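Local coordinates for bartonella effector protein (Bep) substrate of VirB T4SS (PDB 4M16) that probably transfers AMP from ATP to hydroxyl groups of target proteins through its N-terminal Fic domain, at residues 103-108 / 194-199; 141-146 / 202-207; 39-44 / 67-72; 79-84 / 93-98; 178-183 / 212-217. All coordinates share one frame; numbering follows the deposited sequence. Where two conformers were deposited one is given.

The five contacts tie together a largely helical Fic domain. Interactions 3 and 4 come first, in series along the chain, whereas interactions 1, 2 and 5 join 103-108, 141-146 and 178-183 to the C-terminal helices 185-197 and 200-214, their segments alternating. Interactions 1 and 2 touch, centres about 13 Å apart, where helices 185-197 and 200-214 follow each other. Interactions 2 and 5 share helix 200-214 and meet through Phe146 and Phe180. Interaction 4 meets interaction 1 through Arg81 and Met98, beside the loop of His153, the counterpart of the Fic-motif histidine, probably bordering the AMP-transfer site. Interaction 3 stands apart, its centre 21 to 28 Å from the others, and packs helix 30-48 against helix 59-70.

Interaction 1 of 5, residues 103-108 / 194-199; sequences TDIYFA and DAMALK
Met196, near the C-terminal end of helix 185-197 in this Fic fold, is the bump of the contact, and the hollow it fills lies between Ile105 and Phe107 on the loop before helix 110-126. Its SD stands 4.3 Å from the centre of the Phe107 ring in an oblique Met-aromatic contact, closest at CE1, and the two side chains cross at about a right angle. A bend at chi3 (64°) brings CE close to CD1 of the same ring and toward the backbone, where it rests 3.3 Å from Tyr106 O. Nearer the helix, Met196 CB meets Ile105 CG2 at 4.0 Å. The loop is shaped by an ST turn in which Thr103 OG1 accepts from Ile105 N at 2.9 Å, while Phe107 stacks on His153, which corresponds to the histidine that opens the Fic motif. A second, smaller bump beside the first is Ala197, whose CB lies 3.7 Å from Ile105 CD1.

Interaction 2 of 5, residues 141-146 / 202-207; sequences ETVKLF and EAHQAM
Helices 135-152 and 200-214 cross steeply at Val143 and Met207, the short segments having axes 9.7 Å apart and directions 107° from each other. This is helix-helix packing within the Fic fold, and the residues nearest the crossing are buried. Val143 is at the centre of the crossing: CG1, anti to the backbone N (chi1 165°), lies 3.8 Å from Met207 CG and also meets His204 CE1 at 3.6 Å, so one methyl group bridges two side chains a helical turn apart. Deeper in, Met207 bends at chi2 and chi3 and brings both SD and CE against CD1 and CE1 of the Phe146 ring. The sulfur is 4.7 Å from the ring centre, an oblique Met-aromatic contact in which the two side chains cross at about a right angle. Phe146 also meets Phe167 and Phe211 edge-to-face, which places it within a larger aromatic cluster. Toward the surface, the character of the contact becomes polar. Glu140 takes a hydrogen bond from His204 NE2 and a salt bridge from Lys144 NZ, so it links the polar ends of both side chains, and NZ also pairs with Glu141 OE2 at 3.0 Å. The aliphatic part of the lysine meanwhile borders the imidazole at its edge, near the ring plane, with Lys144 CG 3.8 Å from His204 CE1.

Interaction 3 of 5, residues 39-44 / 67-72; sequences RNAKKV and KRLFGS
Val44, Ala41 and Leu69 carry the apolar part of this helix-helix contact, in which helix 30-48 packs against the end of helix 59-70 in the Fic domain. Leu69 CD2 is the shared point: it lies 4.0 Å from Ala41 CB and equally far from Val44 CG1, while the same leucine continues inward to Val162 and Ile165 of helix 159-174. The small alanine lets the backbones come close, the CA atoms of Ala41 and Leu69 being 4.7 Å apart. Methyl groups also lie against main-chain oxygens. Leu69 CD2 approaches Ala41 O at 3.5 Å, and Val44 CG2 lies 3.3 Å from Arg68 O; Val44 CG1, anti to the backbone N (chi1 166°), is thereby placed by Arg68 CB and Leu69 CD2. Among the polar side chains, the charged end of Arg68 is engaged by Glu51 and by the hydroxyl of Tyr64, while its CB lies against the valine. Asn40 is tied through OD1 to Arg36, and its other branch completes the contact, with ND2 3.7 Å from Ser72 CB.

Interaction 4 of 5, residues 79-84 / 93-98; sequences YTRDLS and AQMSMM
The contact forms the base of the short antiparallel hairpin of strands 85-86 and 92-93, consistent with the flap of Fic proteins, and its chief tie is Arg81 reaching across to Met95 and Ser96. Arg81 NH1 donates to Met95 O at 3.1 Å, nearly straight (164°) and in the plane of the guanidinium, with a second, weak bond to Ser96 O. CG sits between the backbone N and the carbonyl carbon (chi1 71°), and from there the extended chain to NE spans the gap, while NE is held by His153 O and NH2 by Ala108 O, so the group is gripped on all three nitrogens. Met98 CG lies over one face of the guanidinium in one of two conformers, which makes that packing less certain. Thr80 to Leu83 form a type I turn, whose Asp82 O accepts from Gln94 NE2 at 3.3 Å, the donor standing 42° above the carbonyl plane. A water bridges the turn, 2.7 Å from Arg81 O and 2.8 Å from Leu83 O, and it cannot donate fully to every acceptor around it. Farther along, toward the strands, Ser84 CA makes a CA-H...O contact of 3.4 Å with Ala93 O.

Interaction 5 of 5, residues 178-183 / 212-217; sequences LDFSVV and EDISNP
Ile214 CD1 sits over one face of the Phe180 ring, 3.6 Å from its centre and 18° off the normal, a CH-pi contact that forms the apolar heart of the pairing. Here chi1 of Ile214 (69°) sets CG1 between the backbone N and the carbonyl carbon, and CD1, carried on CG1, is the atom lying over the ring; the other branch, CG2, points to Val183, whose CG2 is 3.9 Å away. Leu178 lies beside them: its CD2 packs on Ile214 CG1 and on Ser215 CB, the latter at 3.8 Å. Phe180 itself stacks on His164 and meets Phe146, so the ring that Ile214 rests on belongs to an aromatic cluster. The contact thus joins the loop between helices 159-174 and 185-197, with its short 3-10 segment, to the C-terminal part of helix 200-214. One backbone bond crosses between them, Asp179 N to Ile214 O at 2.9 Å, and the same oxygen receives the CA-H of Leu178 at 3.4 Å. Farther out, Val182 CG1 rests on Asp213 O, while the carboxylate of Asp213 is taken up by Arg187 in a salt bridge. The loop is held in shape by an Asx turn: Asp179 OD1 accepts from Ser181 N at 3.0 Å and also from Ser181 OG at 2.7 Å, both donors approaching from the same face of the carboxylate plane.

Interaction 1 of 5, residues 103-108 / 194-199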
# COMPACT_ATOMS: atom_id res chain seq x y z
N THR A 103 -0.26 -17.76 7.09
CA THR A 103 -1.26 -18.32 6.18
C THR A 103 -0.58 -18.93 4.99
O THR A 103 0.64 -18.89 4.87
CB THR A 103 -2.22 -17.24 5.65
OG1 THR A 103 -1.53 -16.45 4.67
CG2 THR A 103 -2.70 -16.33 6.77
N ASP A 104 -1.38 -19.48 4.09
CA ASP A 104 -0.89 -19.89 2.79
C ASP A 104 -1.64 -19.05 1.78
O ASP A 104 -2.14 -19.56 0.80
CB ASP A 104 -1.17 -21.41 2.65
CG ASP A 104 -0.32 -22.24 3.61
OD1 ASP A 104 0.90 -22.26 3.43
OD2 ASP A 104 -0.86 -22.81 4.58
N ILE A 105 -1.85 -17.76 2.11
CA ILE A 105 -2.59 -16.84 1.26
C ILE A 105 -1.61 -15.83 0.64
O ILE A 105 -1.02 -15.03 1.36
CB ILE A 105 -3.70 -16.07 2.03
CG1 ILE A 105 -4.73 -17.02 2.68
CG2 ILE A 105 -4.48 -15.17 1.11
CD1 ILE A 105 -5.55 -16.36 3.77
N TYR A 106 -1.41 -15.90 -0.68
CA TYR A 106 -0.36 -15.10 -1.34
C TYR A 106 -0.91 -13.83 -1.98
O TYR A 106 -2.05 -13.78 -2.42
CB TYR A 106 0.39 -15.93 -2.40
CG TYR A 106 1.19 -17.05 -1.79
CD1 TYR A 106 0.59 -18.20 -1.37
CD2 TYR A 106 2.58 -16.92 -1.63
CE1 TYR A 106 1.33 -19.23 -0.80
CE2 TYR A 106 3.32 -17.94 -1.04
CZ TYR A 106 2.68 -19.08 -0.64
OH TYR A 106 3.39 -20.11 -0.09
N PHE A 107 -0.09 -12.81 -1.94
CA PHE A 107 -0.22 -11.64 -2.80
C PHE A 107 0.13 -12.06 -4.24
O PHE A 107 0.50 -13.20 -4.51
CB PHE A 107 0.72 -10.52 -2.30
CG PHE A 107 0.36 -10.04 -0.95
CD1 PHE A 107 -0.80 -9.30 -0.74
CD2 PHE A 107 1.14 -10.41 0.17
CE1 PHE A 107 -1.14 -8.88 0.56
CE2 PHE A 107 0.79 -10.00 1.42
CZ PHE A 107 -0.34 -9.23 1.61
N ALA A 108 -0.01 -11.14 -5.15
CA ALA A 108 0.32 -11.41 -6.54
C ALA A 108 1.75 -11.91 -6.68
O ALA A 108 2.69 -11.42 -6.03
CB ALA A 108 0.16 -10.15 -7.34
N ASP A 194 -9.17 -10.14 5.44
CA ASP A 194 -10.47 -10.72 5.02
C ASP A 194 -10.74 -10.61 3.51
O ASP A 194 -11.34 -11.54 2.91
CB ASP A 194 -11.65 -10.10 5.79
CG ASP A 194 -11.80 -10.64 7.21
OD1 ASP A 194 -11.04 -11.51 7.63
OD2 ASP A 194 -12.71 -10.15 7.90
N ALA A 195 -10.37 -9.49 2.90
CA ALA A 195 -10.55 -9.29 1.46
C ALA A 195 -9.82 -10.38 0.68
O ALA A 195 -10.33 -10.84 -0.34
CB ALA A 195 -10.09 -7.89 1.02
N MET A 196 -8.67 -10.83 1.17
CA MET A 196 -7.92 -11.90 0.48
C MET A 196 -8.33 -13.29 0.89
O MET A 196 -8.25 -14.21 0.06
CB MET A 196 -6.39 -11.70 0.61
CG MET A 196 -5.92 -10.63 -0.38
SD MET A 196 -4.30 -10.08 -0.01
CE MET A 196 -3.36 -11.60 -0.29
N ALA A 197 -8.76 -13.45 2.15
CA ALA A 197 -9.04 -14.79 2.72
C ALA A 197 -10.44 -15.29 2.35
O ALA A 197 -10.61 -16.45 1.98
CB ALA A 197 -8.85 -14.81 4.24
N LEU A 198 -11.43 -14.42 2.45
CA LEU A 198 -12.81 -14.79 2.25
C LEU A 198 -13.17 -14.79 0.74
O LEU A 198 -12.34 -14.52 -0.09
CB LEU A 198 -13.73 -13.82 3.02
CG LEU A 198 -13.49 -13.69 4.54
CD1 LEU A 198 -14.36 -12.54 5.05
CD2 LEU A 198 -13.75 -14.99 5.29
N LYS A 199 -14.42 -15.08 0.41
CA LYS A 199 -14.86 -15.17 -1.00
C LYS A 199 -16.00 -14.24 -1.27
O LYS A 199 -16.77 -13.89 -0.36
CB LYS A 199 -15.37 -16.57 -1.33
CG LYS A 199 -14.29 -17.60 -1.55
CD LYS A 199 -14.84 -18.95 -1.98
CE LYS A 199 -15.09 -19.87 -0.81
NZ LYS A 199 -15.55 -21.21 -1.32

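Interaction 2 of 5, residues 141-146 / 202-207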
# COMPACT_ATOMS: atom_id res chain seq x y z
N GLU A 141 -16.37 1.88 -5.76
CA GLU A 141 -15.26 1.73 -6.69
C GLU A 141 -13.92 1.73 -5.96
O GLU A 141 -13.00 1.00 -6.36
CB GLU A 141 -15.28 2.83 -7.76
CG GLU A 141 -16.46 2.74 -8.72
CD GLU A 141 -16.63 1.33 -9.29
OE1 GLU A 141 -15.66 0.80 -9.86
OE2 GLU A 141 -17.76 0.74 -9.13
N THR A 142 -13.81 2.53 -4.89
CA THR A 142 -12.58 2.50 -4.09
C THR A 142 -12.39 1.19 -3.35
O THR A 142 -11.27 0.70 -3.26
CB THR A 142 -12.38 3.68 -3.10
OG1 THR A 142 -13.51 3.85 -2.24
CG2 THR A 142 -12.04 4.99 -3.86
N VAL A 143 -13.45 0.61 -2.82
CA VAL A 143 -13.33 -0.70 -2.17
C VAL A 143 -12.73 -1.74 -3.11
O VAL A 143 -11.73 -2.43 -2.74
CB VAL A 143 -14.70 -1.21 -1.68
CG1 VAL A 143 -14.64 -2.70 -1.36
CG2 VAL A 143 -15.19 -0.41 -0.49
N LYS A 144 -13.23 -1.79 -4.34
CA LYS A 144 -12.71 -2.74 -5.33
C LYS A 144 -11.23 -2.47 -5.73
O LYS A 144 -10.38 -3.40 -5.75
CB LYS A 144 -13.60 -2.79 -6.58
CG LYS A 144 -14.94 -3.43 -6.31
CD LYS A 144 -15.87 -3.52 -7.53
CE LYS A 144 -16.33 -2.15 -7.93
NZ LYS A 144 -17.68 -2.16 -8.58
N LEU A 145 -10.94 -1.21 -6.04
CA LEU A 145 -9.60 -0.79 -6.40
C LEU A 145 -8.58 -0.94 -5.28
O LEU A 145 -7.44 -1.40 -5.50
CB LEU A 145 -9.62 0.66 -6.94
CG LEU A 145 -9.91 0.82 -8.43
CD1 LEU A 145 -10.15 2.31 -8.67
CD2 LEU A 145 -8.77 0.31 -9.34
N PHE A 146 -9.00 -0.56 -4.07
CA PHE A 146 -8.16 -0.78 -2.89
C PHE A 146 -7.86 -2.26 -2.54
O PHE A 146 -6.68 -2.62 -2.37
CB PHE A 146 -8.72 -0.02 -1.67
CG PHE A 146 -7.80 -0.06 -0.48
CD1 PHE A 146 -7.83 -1.13 0.39
CD2 PHE A 146 -6.94 0.97 -0.23
CE1 PHE A 146 -6.98 -1.19 1.45
CE2 PHE A 146 -6.05 0.92 0.85
CZ PHE A 146 -6.10 -0.14 1.71
N GLU A 202 -18.80 -11.78 0.84
CA GLU A 202 -18.25 -11.65 2.19
C GLU A 202 -16.91 -10.89 2.17
O GLU A 202 -16.60 -10.08 3.06
CB GLU A 202 -18.11 -13.04 2.82
CG GLU A 202 -19.42 -13.75 3.16
CD GLU A 202 -20.24 -14.24 1.96
OE1 GLU A 202 -19.68 -14.47 0.85
OE2 GLU A 202 -21.47 -14.39 2.13
N ALA A 203 -16.08 -11.17 1.18
CA ALA A 203 -14.80 -10.44 1.01
C ALA A 203 -15.00 -8.94 0.68
O ALA A 203 -14.29 -8.06 1.22
CB ALA A 203 -13.97 -11.13 -0.08
N HIS A 204 -15.92 -8.64 -0.22
CA HIS A 204 -16.26 -7.22 -0.54
C HIS A 204 -16.78 -6.45 0.73
O HIS A 204 -16.39 -5.28 1.03
CB HIS A 204 -17.26 -7.20 -1.71
CG HIS A 204 -17.57 -5.85 -2.23
ND1 HIS A 204 -16.75 -5.17 -3.12
CD2 HIS A 204 -18.62 -5.03 -1.97
CE1 HIS A 204 -17.30 -4.00 -3.40
NE2 HIS A 204 -18.44 -3.90 -2.72
N GLN A 205 -17.65 -7.11 1.49
CA GLN A 205 -18.21 -6.49 2.71
C GLN A 205 -17.18 -6.19 3.79
O GLN A 205 -17.32 -5.21 4.57
CB GLN A 205 -19.35 -7.33 3.29
CG GLN A 205 -20.06 -6.66 4.43
CD GLN A 205 -20.65 -5.33 4.01
OE1 GLN A 205 -21.46 -5.26 3.08
NE2 GLN A 205 -20.25 -4.26 4.71
N ALA A 206 -16.17 -7.05 3.90
CA ALA A 206 -15.09 -6.76 4.85
C ALA A 206 -14.48 -5.36 4.58
O ALA A 206 -14.32 -4.50 5.44
CB ALA A 206 -13.99 -7.82 4.75
N MET A 207 -14.15 -5.12 3.34
CA MET A 207 -13.50 -3.87 3.00
C MET A 207 -14.49 -2.69 2.94
O MET A 207 -14.13 -1.55 3.30
CB MET A 207 -12.80 -4.09 1.66
CG MET A 207 -11.89 -2.97 1.19
SD MET A 207 -10.56 -2.66 2.32
CE MET A 207 -9.49 -4.08 2.06

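Interaction 3 of 5, residues 39-44 / 67-72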
# COMPACT_ATOMS: atom_id res chain seq x y z
N ARG A 39 8.97 6.89 11.64
CA ARG A 39 9.22 8.31 11.86
C ARG A 39 9.48 9.07 10.58
O ARG A 39 8.87 10.11 10.34
CB ARG A 39 10.40 8.51 12.83
CG ARG A 39 10.09 8.05 14.23
CD ARG A 39 11.07 8.57 15.30
NE ARG A 39 12.46 8.17 15.10
CZ ARG A 39 13.00 6.98 15.41
NH1 ARG A 39 12.28 5.98 15.95
NH2 ARG A 39 14.29 6.76 15.17
N ASN A 40 10.38 8.55 9.76
CA ASN A 40 10.68 9.17 8.47
C ASN A 40 9.40 9.34 7.61
O ASN A 40 9.15 10.41 7.08
CB ASN A 40 11.70 8.35 7.70
CG ASN A 40 13.12 8.44 8.25
OD1 ASN A 40 13.40 9.13 9.22
ND2 ASN A 40 14.04 7.86 7.50
N ALA A 41 8.65 8.26 7.43
CA ALA A 41 7.41 8.25 6.65
C ALA A 41 6.34 9.28 7.12
O ALA A 41 5.66 9.89 6.29
CB ALA A 41 6.82 6.87 6.62
N LYS A 42 6.14 9.42 8.42
CA LYS A 42 5.22 10.42 8.94
C LYS A 42 5.65 11.85 8.60
O LYS A 42 4.84 12.69 8.22
CB LYS A 42 5.07 10.27 10.44
CG LYS A 42 4.05 11.20 11.08
CD LYS A 42 2.68 11.03 10.44
CE LYS A 42 1.55 11.68 11.22
NZ LYS A 42 1.85 13.13 11.26
N LYS A 43 6.92 12.13 8.79
CA LYS A 43 7.44 13.41 8.37
C LYS A 43 7.07 13.71 6.91
O LYS A 43 6.64 14.84 6.61
CB LYS A 43 8.97 13.49 8.60
CG LYS A 43 9.29 13.69 10.06
CD LYS A 43 10.81 13.70 10.32
CE LYS A 43 11.17 14.06 11.75
NZ LYS A 43 12.20 13.13 12.29
N VAL A 44 7.20 12.69 6.04
CA VAL A 44 6.92 12.86 4.60
C VAL A 44 5.43 13.05 4.37
O VAL A 44 5.02 13.91 3.58
CB VAL A 44 7.47 11.70 3.77
CG1 VAL A 44 6.90 11.70 2.37
CG2 VAL A 44 8.97 11.73 3.73
N LYS A 67 8.85 6.04 -3.05
CA LYS A 67 10.19 6.65 -3.05
C LYS A 67 10.25 7.81 -2.04
O LYS A 67 11.23 7.93 -1.27
CB LYS A 67 10.58 7.11 -4.47
CG LYS A 67 11.78 8.05 -4.60
CD LYS A 67 13.08 7.34 -4.44
CE LYS A 67 14.27 8.28 -4.71
NZ LYS A 67 14.55 8.46 -6.16
N ARG A 68 9.24 8.67 -2.02
CA ARG A 68 9.19 9.73 -1.00
C ARG A 68 9.20 9.22 0.43
O ARG A 68 9.94 9.73 1.30
CB ARG A 68 7.95 10.62 -1.19
CG ARG A 68 7.98 11.53 -2.44
CD ARG A 68 9.02 12.65 -2.33
NE ARG A 68 8.75 13.49 -1.17
CZ ARG A 68 7.81 14.44 -1.09
NH1 ARG A 68 7.05 14.73 -2.14
NH2 ARG A 68 7.64 15.09 0.05
N LEU A 69 8.34 8.23 0.67
CA LEU A 69 8.10 7.69 2.00
C LEU A 69 9.30 6.92 2.56
O LEU A 69 9.54 6.99 3.73
CB LEU A 69 6.89 6.76 2.04
CG LEU A 69 5.52 7.45 1.97
CD1 LEU A 69 4.34 6.51 1.61
CD2 LEU A 69 5.25 8.19 3.24
N PHE A 70 10.03 6.21 1.71
CA PHE A 70 11.04 5.24 2.14
C PHE A 70 12.42 5.42 1.51
O PHE A 70 13.30 4.57 1.70
CB PHE A 70 10.54 3.81 1.80
CG PHE A 70 9.30 3.43 2.52
CD1 PHE A 70 9.35 3.20 3.89
CD2 PHE A 70 8.07 3.39 1.87
CE1 PHE A 70 8.22 2.94 4.61
CE2 PHE A 70 6.92 3.09 2.60
CZ PHE A 70 6.99 2.85 3.95
N GLY A 71 12.62 6.51 0.80
CA GLY A 71 13.82 6.73 0.03
C GLY A 71 15.01 7.01 0.91
O GLY A 71 16.14 6.58 0.61
N SER A 72 14.77 7.64 2.07
CA SER A 72 15.86 7.79 3.03
C SER A 72 16.36 6.46 3.61
O SER A 72 17.55 6.35 4.03
CB SER A 72 15.48 8.74 4.16
OG SER A 72 15.45 10.06 3.64

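Interaction 4 of 5, residues 79-84 / 93-98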
# COMPACT_ATOMS: atom_id res chain seq x y z
N TYR A 79 10.83 1.07 -6.35
CA TYR A 79 11.03 -0.01 -7.28
C TYR A 79 10.06 -1.10 -6.91
O TYR A 79 9.83 -1.34 -5.74
CB TYR A 79 12.48 -0.59 -7.19
CG TYR A 79 13.58 0.30 -7.81
CD1 TYR A 79 14.03 1.43 -7.15
CD2 TYR A 79 14.16 -0.03 -9.02
CE1 TYR A 79 15.02 2.23 -7.69
CE2 TYR A 79 15.15 0.78 -9.58
CZ TYR A 79 15.57 1.89 -8.89
OH TYR A 79 16.52 2.70 -9.44
N THR A 80 9.50 -1.79 -7.90
CA THR A 80 8.58 -2.89 -7.60
C THR A 80 9.34 -4.21 -7.49
O THR A 80 10.41 -4.43 -8.12
CB THR A 80 7.44 -2.95 -8.62
OG1 THR A 80 7.98 -3.05 -9.96
CG2 THR A 80 6.61 -1.68 -8.50
N ARG A 81 8.82 -5.07 -6.63
CA ARG A 81 9.53 -6.28 -6.21
C ARG A 81 9.64 -7.38 -7.27
O ARG A 81 10.45 -8.28 -7.09
CB ARG A 81 8.93 -6.83 -4.89
CG ARG A 81 7.54 -7.46 -5.01
CD ARG A 81 7.03 -8.04 -3.71
NE ARG A 81 5.59 -8.25 -3.85
CZ ARG A 81 5.00 -9.29 -4.43
NH1 ARG A 81 5.70 -10.34 -4.85
NH2 ARG A 81 3.66 -9.32 -4.52
N ASP A 82 8.92 -7.28 -8.38
CA ASP A 82 9.09 -8.21 -9.49
C ASP A 82 10.47 -8.11 -10.16
O ASP A 82 10.97 -9.08 -10.73
CB ASP A 82 8.04 -7.98 -10.57
CG ASP A 82 7.92 -6.53 -10.97
OD1 ASP A 82 7.76 -5.65 -10.09
OD2 ASP A 82 7.91 -6.26 -12.18
N LEU A 83 11.08 -6.93 -10.08
CA LEU A 83 12.32 -6.70 -10.80
C LEU A 83 13.48 -7.13 -9.90
O LEU A 83 13.48 -6.92 -8.71
CB LEU A 83 12.43 -5.23 -11.19
CG LEU A 83 11.39 -4.77 -12.25
CD1 LEU A 83 11.45 -3.27 -12.40
CD2 LEU A 83 11.59 -5.44 -13.61
N SER A 84 14.48 -7.74 -10.49
CA SER A 84 15.74 -7.97 -9.81
C SER A 84 16.32 -6.66 -9.37
O SER A 84 16.46 -5.73 -10.20
CB SER A 84 16.72 -8.64 -10.76
OG SER A 84 16.25 -9.94 -10.96
N ALA A 93 18.74 -8.90 -5.49
CA ALA A 93 17.67 -9.37 -4.67
C ALA A 93 16.40 -9.44 -5.46
O ALA A 93 16.20 -8.72 -6.48
CB ALA A 93 17.50 -8.49 -3.44
N GLN A 94 15.52 -10.32 -4.98
CA GLN A 94 14.27 -10.58 -5.63
C GLN A 94 13.25 -11.08 -4.64
O GLN A 94 13.60 -11.65 -3.63
CB GLN A 94 14.45 -11.61 -6.74
CG GLN A 94 13.25 -11.55 -7.65
CD GLN A 94 13.57 -12.13 -8.98
OE1 GLN A 94 14.44 -13.05 -9.08
NE2 GLN A 94 12.99 -11.53 -10.03
N MET A 95 11.99 -10.78 -4.89
CA MET A 95 10.93 -11.27 -4.03
C MET A 95 9.70 -11.61 -4.83
O MET A 95 8.73 -10.89 -4.78
CB MET A 95 10.62 -10.23 -2.96
CG MET A 95 9.64 -10.69 -1.89
SD MET A 95 10.50 -11.82 -0.80
CE MET A 95 9.54 -11.69 0.70
N SER A 96 9.75 -12.69 -5.59
CA SER A 96 8.58 -13.04 -6.46
C SER A 96 7.31 -13.39 -5.64
O SER A 96 6.17 -13.11 -6.04
CB SER A 96 8.93 -14.16 -7.46
OG SER A 96 9.98 -13.69 -8.31
N MET A 97 7.49 -14.05 -4.50
CA MET A 97 6.38 -14.55 -3.71
C MET A 97 6.35 -13.93 -2.31
O MET A 97 7.38 -13.85 -1.64
CB MET A 97 6.44 -16.09 -3.61
CG MET A 97 6.12 -16.76 -4.93
SD MET A 97 5.82 -18.52 -4.78
CE MET A 97 7.49 -19.02 -4.43
N MET A 98 5.17 -13.45 -1.94
CA MET A 98 4.90 -12.88 -0.62
C MET A 98 3.52 -13.32 -0.17
O MET A 98 2.59 -13.46 -0.97
CB MET A 98 4.96 -11.36 -0.70
CG MET A 98 6.30 -10.84 -1.18
SD MET A 98 6.58 -9.10 -0.77
CE MET A 98 6.96 -9.17 0.99
O HOH W 1 12.98 -7.91 -6.11
O HOH W 2 9.31 -11.75 -9.74

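Interaction 5 of 5, residues 178-183 / 212-217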
# COMPACT_ATOMS: atom_id res chain seq x y z
N LEU A 178 -11.06 10.35 2.58
CA LEU A 178 -10.71 9.13 3.28
C LEU A 178 -9.64 9.48 4.32
O LEU A 178 -8.74 10.27 4.03
CB LEU A 178 -10.15 8.10 2.32
CG LEU A 178 -11.04 7.52 1.23
CD1 LEU A 178 -10.26 6.63 0.29
CD2 LEU A 178 -12.24 6.81 1.80
N ASP A 179 -9.75 8.90 5.50
CA ASP A 179 -8.76 9.09 6.55
C ASP A 179 -8.51 7.80 7.32
O ASP A 179 -9.21 7.47 8.26
CB ASP A 179 -9.19 10.18 7.47
CG ASP A 179 -8.20 10.46 8.56
OD1 ASP A 179 -7.11 9.83 8.64
OD2 ASP A 179 -8.54 11.35 9.34
N PHE A 180 -7.46 7.11 6.93
CA PHE A 180 -7.16 5.83 7.53
C PHE A 180 -6.82 5.93 9.03
O PHE A 180 -7.05 4.95 9.74
CB PHE A 180 -6.06 5.12 6.75
CG PHE A 180 -6.51 4.60 5.39
CD1 PHE A 180 -7.10 3.35 5.30
CD2 PHE A 180 -6.45 5.38 4.26
CE1 PHE A 180 -7.58 2.84 4.09
CE2 PHE A 180 -6.92 4.89 3.05
CZ PHE A 180 -7.49 3.61 2.97
N SER A 181 -6.37 7.09 9.50
CA SER A 181 -6.04 7.30 10.93
C SER A 181 -7.25 7.28 11.88
O SER A 181 -7.08 7.28 13.09
CB SER A 181 -5.27 8.60 11.12
OG SER A 181 -6.14 9.72 11.13
N VAL A 182 -8.47 7.30 11.34
CA VAL A 182 -9.72 7.23 12.10
C VAL A 182 -9.92 5.88 12.82
O VAL A 182 -10.64 5.81 13.78
CB VAL A 182 -10.94 7.48 11.17
CG1 VAL A 182 -12.27 7.12 11.84
CG2 VAL A 182 -10.96 8.93 10.73
N VAL A 183 -9.31 4.81 12.30
CA VAL A 183 -9.47 3.46 12.89
C VAL A 183 -8.13 2.90 13.24
O VAL A 183 -7.12 3.48 12.87
CB VAL A 183 -10.16 2.50 11.89
CG1 VAL A 183 -11.62 2.93 11.66
CG2 VAL A 183 -9.39 2.45 10.59
N GLU A 212 -16.59 2.70 4.77
CA GLU A 212 -17.68 3.50 5.33
C GLU A 212 -17.20 4.26 6.61
O GLU A 212 -17.45 5.44 6.78
CB GLU A 212 -18.90 2.63 5.58
CG GLU A 212 -19.56 2.29 4.24
CD GLU A 212 -20.72 1.32 4.32
OE1 GLU A 212 -20.96 0.76 5.41
OE2 GLU A 212 -21.38 1.08 3.26
N ASP A 213 -16.44 3.58 7.44
CA ASP A 213 -15.94 4.12 8.69
C ASP A 213 -14.93 5.28 8.51
O ASP A 213 -14.86 6.17 9.37
CB ASP A 213 -15.21 3.00 9.44
CG ASP A 213 -16.18 2.01 10.10
OD1 ASP A 213 -17.37 2.28 10.12
OD2 ASP A 213 -15.72 0.94 10.61
N ILE A 214 -14.14 5.24 7.43
CA ILE A 214 -13.05 6.21 7.28
C ILE A 214 -13.40 7.36 6.32
O ILE A 214 -12.55 8.23 6.03
CB ILE A 214 -11.70 5.53 6.84
CG1 ILE A 214 -11.79 5.02 5.41
CG2 ILE A 214 -11.26 4.49 7.87
CD1 ILE A 214 -10.51 4.45 4.87
N SER A 215 -14.65 7.38 5.86
CA SER A 215 -15.03 8.32 4.77
C SER A 215 -16.03 9.38 5.22
O SER A 215 -16.88 9.82 4.46
CB SER A 215 -15.57 7.57 3.55
OG SER A 215 -16.66 6.79 3.89
N ASN A 216 -15.87 9.84 6.46
CA ASN A 216 -16.78 10.85 7.05
C ASN A 216 -18.27 10.45 7.04
O ASN A 216 -19.13 11.19 6.54
CB ASN A 216 -16.60 12.14 6.29
CG ASN A 216 -17.35 13.27 6.93
OD1 ASN A 216 -17.66 13.21 8.13
ND2 ASN A 216 -17.66 14.30 6.14
N PRO A 217 -18.59 9.26 7.56
CA PRO A 217 -19.99 8.79 7.54
C PRO A 217 -20.90 9.69 8.38
O PRO A 217 -22.11 9.71 8.15
CB PRO A 217 -19.92 7.39 8.17
CG PRO A 217 -18.71 7.46 9.06
CD PRO A 217 -17.72 8.33 8.31